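Local coordinates for protein phenylacetaldehyde dehydrogenase (Burkholderia cenocepacia, PDB 4O5H) that probably oxidises phenylacetaldehyde to phenylacetate with NAD+, as a member of the aldehyde dehydrogenase family, at residues Gly320-Phe330 against Val419-Asp427. Residues are numbered along the deposited sequence; the frame is centred on the assembly and turned at random.
Sequences GSRAYIHSKVF and VLVAMPFDD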
loop_
_atom_site.group_PDB
_atom_site.type_symbol
_atom_site.label_atom_id
_atom_site.label_comp_id
_atom_site.label_asym_id
_atom_site.label_seq_id
_atom_site.Cartn_x
_atom_site.Cartn_y
_atom_site.Cartn_z
ATOM N N GLY A 320 7.430 14.135 20.079
ATOM C CA GLY A 320 7.745 15.500 19.682
ATOM C C GLY A 320 9.194 15.825 19.973
ATOM O O GLY A 320 9.506 16.530 20.922
ATOM N N SER A 321 10.069 15.335 19.121
ATOM C CA SER A 321 11.489 15.319 19.394
ATOM C C SER A 321 12.261 16.546 18.945
ATOM O O SER A 321 13.402 16.747 19.378
ATOM C CB SER A 321 12.119 14.037 18.810
ATOM O OG SER A 321 11.856 13.914 17.437
ATOM N N ARG A 322 11.639 17.383 18.121
ATOM C CA ARG A 322 12.196 18.676 17.732
ATOM C C ARG A 322 11.215 19.777 18.054
ATOM O O ARG A 322 10.131 19.807 17.486
ATOM C CB ARG A 322 12.479 18.729 16.224
ATOM C CG ARG A 322 13.471 17.712 15.733
ATOM C CD ARG A 322 13.721 17.830 14.241
ATOM N NE ARG A 322 12.590 17.409 13.447
ATOM C CZ ARG A 322 12.149 18.003 12.347
ATOM N NH1 ARG A 322 12.618 19.175 11.936
ATOM N NH2 ARG A 322 11.136 17.467 11.693
ATOM N N ALA A 323 11.607 20.725 18.918
ATOM C CA ALA A 323 10.730 21.828 19.234
ATOM C C ALA A 323 11.244 23.078 18.545
ATOM O O ALA A 323 12.396 23.456 18.701
ATOM C CB ALA A 323 10.632 22.034 20.725
ATOM N N TYR A 324 10.384 23.694 17.740
ATOM C CA TYR A 324 10.680 24.957 17.101
ATOM C C TYR A 324 9.745 25.977 17.727
ATOM O O TYR A 324 8.527 25.923 17.548
ATOM C CB TYR A 324 10.486 24.838 15.586
ATOM C CG TYR A 324 11.453 23.861 14.974
ATOM C CD1 TYR A 324 12.800 24.178 14.841
ATOM C CD2 TYR A 324 11.038 22.580 14.592
ATOM C CE1 TYR A 324 13.689 23.262 14.296
ATOM C CE2 TYR A 324 11.910 21.665 14.064
ATOM C CZ TYR A 324 13.237 21.991 13.918
ATOM O OH TYR A 324 14.112 21.088 13.407
ATOM N N ILE A 325 10.328 26.936 18.437
ATOM C CA ILE A 325 9.559 27.874 19.225
ATOM C C ILE A 325 9.878 29.300 18.793
ATOM O O ILE A 325 11.038 29.660 18.633
ATOM C CB ILE A 325 9.915 27.753 20.711
ATOM C CG1 ILE A 325 9.662 26.323 21.183
ATOM C CG2 ILE A 325 9.127 28.753 21.532
ATOM C CD1 ILE A 325 10.521 25.953 22.390
ATOM N N HIS A 326 8.829 30.080 18.555
ATOM C CA HIS A 326 9.010 31.399 18.051
ATOM C C HIS A 326 9.960 32.175 18.979
ATOM O O HIS A 326 9.849 32.099 20.201
ATOM C CB HIS A 326 7.656 32.095 17.903
ATOM C CG HIS A 326 7.744 33.399 17.185
ATOM N ND1 HIS A 326 8.218 34.535 17.791
ATOM C CD2 HIS A 326 7.470 33.743 15.907
ATOM C CE1 HIS A 326 8.220 35.534 16.932
ATOM N NE2 HIS A 326 7.774 35.078 15.779
ATOM N N SER A 327 10.854 32.947 18.374
ATOM C CA SER A 327 11.878 33.672 19.107
ATOM C C SER A 327 11.343 34.629 20.187
ATOM O O SER A 327 11.986 34.801 21.216
ATOM C CB SER A 327 12.782 34.450 18.130
ATOM O OG SER A 327 12.025 35.324 17.305
ATOM N N LYS A 328 10.188 35.239 19.982
ATOM C CA LYS A 328 9.574 36.073 21.033
ATOM C C LYS A 328 9.306 35.301 22.328
ATOM O O LYS A 328 9.369 35.895 23.404
ATOM C CB LYS A 328 8.305 36.828 20.554
ATOM N N VAL A 329 9.070 33.997 22.271
ATOM C CA VAL A 329 8.787 33.241 23.488
ATOM C C VAL A 329 9.741 32.066 23.779
ATOM O O VAL A 329 9.535 31.322 24.732
ATOM C CB VAL A 329 7.335 32.738 23.490
ATOM C CG1 VAL A 329 6.366 33.922 23.395
ATOM C CG2 VAL A 329 7.078 31.732 22.368
ATOM N N PHE A 330 10.790 31.914 22.982
ATOM C CA PHE A 330 11.705 30.763 23.115
ATOM C C PHE A 330 12.317 30.633 24.507
ATOM O O PHE A 330 12.277 29.553 25.099
ATOM C CB PHE A 330 12.826 30.851 22.080
ATOM C CG PHE A 330 13.835 29.733 22.186
ATOM C CD1 PHE A 330 14.935 29.866 22.991
ATOM C CD2 PHE A 330 13.667 28.544 21.476
ATOM C CE1 PHE A 330 15.861 28.841 23.099
ATOM C CE2 PHE A 330 14.599 27.518 21.580
ATOM C CZ PHE A 330 15.691 27.657 22.390
ATOM N N VAL A 419 14.757 12.610 24.840
ATOM C CA VAL A 419 15.708 13.608 24.440
ATOM C C VAL A 419 15.036 14.569 23.462
ATOM O O VAL A 419 14.665 14.185 22.359
ATOM C CB VAL A 419 16.927 12.963 23.757
ATOM C CG1 VAL A 419 17.963 14.002 23.397
ATOM C CG2 VAL A 419 17.540 11.874 24.647
ATOM N N LEU A 420 14.980 15.827 23.869
ATOM C CA LEU A 420 14.438 16.917 23.061
ATOM C C LEU A 420 15.566 17.781 22.490
ATOM O O LEU A 420 16.558 18.004 23.163
ATOM C CB LEU A 420 13.566 17.813 23.939
ATOM C CG LEU A 420 12.841 18.990 23.266
ATOM C CD1 LEU A 420 11.870 18.526 22.213
ATOM C CD2 LEU A 420 12.099 19.816 24.295
ATOM N N VAL A 421 15.402 18.229 21.244
ATOM C CA VAL A 421 16.232 19.304 20.711
ATOM C C VAL A 421 15.295 20.492 20.504
ATOM O O VAL A 421 14.175 20.306 20.036
ATOM C CB VAL A 421 16.986 18.918 19.429
ATOM C CG1 VAL A 421 17.930 17.762 19.709
ATOM C CG2 VAL A 421 16.031 18.556 18.276
ATOM N N ALA A 422 15.738 21.696 20.889
ATOM C CA ALA A 422 14.863 22.852 20.814
ATOM C C ALA A 422 15.582 24.055 20.216
ATOM O O ALA A 422 16.676 24.423 20.684
ATOM C CB ALA A 422 14.363 23.205 22.200
ATOM N N MET A 423 14.929 24.691 19.247
ATOM C CA MET A 423 15.499 25.825 18.485
ATOM C C MET A 423 14.463 26.908 18.221
ATOM O O MET A 423 13.276 26.616 18.132
ATOM C CB MET A 423 16.029 25.311 17.139
ATOM C CG MET A 423 17.286 24.434 17.253
ATOM S SD MET A 423 17.423 23.188 15.933
ATOM C CE MET A 423 16.251 21.989 16.520
ATOM N N PRO A 424 14.918 28.161 18.053
ATOM C CA PRO A 424 14.050 29.271 17.750
ATOM C C PRO A 424 13.764 29.433 16.266
ATOM O O PRO A 424 14.478 28.907 15.437
ATOM C CB PRO A 424 14.853 30.469 18.267
ATOM C CG PRO A 424 16.286 30.076 18.022
ATOM C CD PRO A 424 16.317 28.593 18.286
ATOM N N PHE A 425 12.697 30.157 15.946
ATOM C CA PHE A 425 12.451 30.636 14.602
ATOM C C PHE A 425 11.827 32.005 14.666
ATOM O O PHE A 425 11.148 32.338 15.634
ATOM C CB PHE A 425 11.544 29.697 13.809
ATOM C CG PHE A 425 10.114 29.679 14.279
ATOM C CD1 PHE A 425 9.183 30.542 13.737
ATOM C CD2 PHE A 425 9.678 28.716 15.208
ATOM C CE1 PHE A 425 7.871 30.524 14.161
ATOM C CE2 PHE A 425 8.351 28.673 15.619
ATOM C CZ PHE A 425 7.456 29.595 15.115
ATOM N N ASP A 426 12.040 32.791 13.605
ATOM C CA ASP A 426 11.529 34.175 13.543
ATOM C C ASP A 426 10.263 34.324 12.769
ATOM O O ASP A 426 9.539 35.249 13.016
ATOM C CB ASP A 426 12.578 35.104 12.939
ATOM C CG ASP A 426 13.767 35.282 13.850
ATOM O OD1 ASP A 426 13.601 35.162 15.094
ATOM O OD2 ASP A 426 14.874 35.485 13.323
ATOM N N ASP A 427 9.975 33.423 11.840
ATOM C CA ASP A 427 8.703 33.511 11.135
ATOM C C ASP A 427 8.193 32.144 10.686
ATOM O O ASP A 427 8.964 31.193 10.562
ATOM C CB ASP A 427 8.828 34.452 9.943
ATOM C CG ASP A 427 9.960 34.073 9.039
ATOM O OD1 ASP A 427 9.908 33.005 8.402
ATOM O OD2 ASP A 427 10.919 34.868 8.963
HETATM O O HOH W 1 15.435 14.906 19.616
#
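Strands 320-326 and 419-425 pair in parallel register from R322 opposite V421 to H326 opposite F425, joined by a ladder of backbone hydrogen bonds. The bond from A323 N to V421 O is short (2.8 Å) and nearly straight. Toward the C-terminal ends the F425 N to I325 O bond is longer (3.2 Å) and more bent, 145° at the hydrogen. S327 N then donates a hydrogen bond to F425 O. At the start, a water bridges S321 O and V419 O.

R322, V421, Y324, M423, H326 and F425 share one face of the sheet. M423 runs alongside Y324, and its bend at chi3 (-77°) sets CE 3.6 Å from Y324 CE1; SD makes an oblique Met-aromatic contact. Y324 OH accepts a hydrogen bond from R322 NH1 and is also hydrogen-bonded to Q406 OE1. The F425 ring lies over the backbone of H326, whose CA makes a CH-pi contact with it. The H326 imidazole turns its edge to that ring, planes at 81°.

These are neighbouring strands of the seven-stranded sheet that, in aldehyde dehydrogenases, forms the core of the catalytic domain. On the other face, A323 CB meets L420 CD1 at 4.0 Å and A422 CB. Helix 330-343 covers this side. Its first residue, F330, takes P424 CD over one ring face, 3.9 Å from CE2. Beyond the strands, S327 OG donates to D426 OD1 at 2.7 Å.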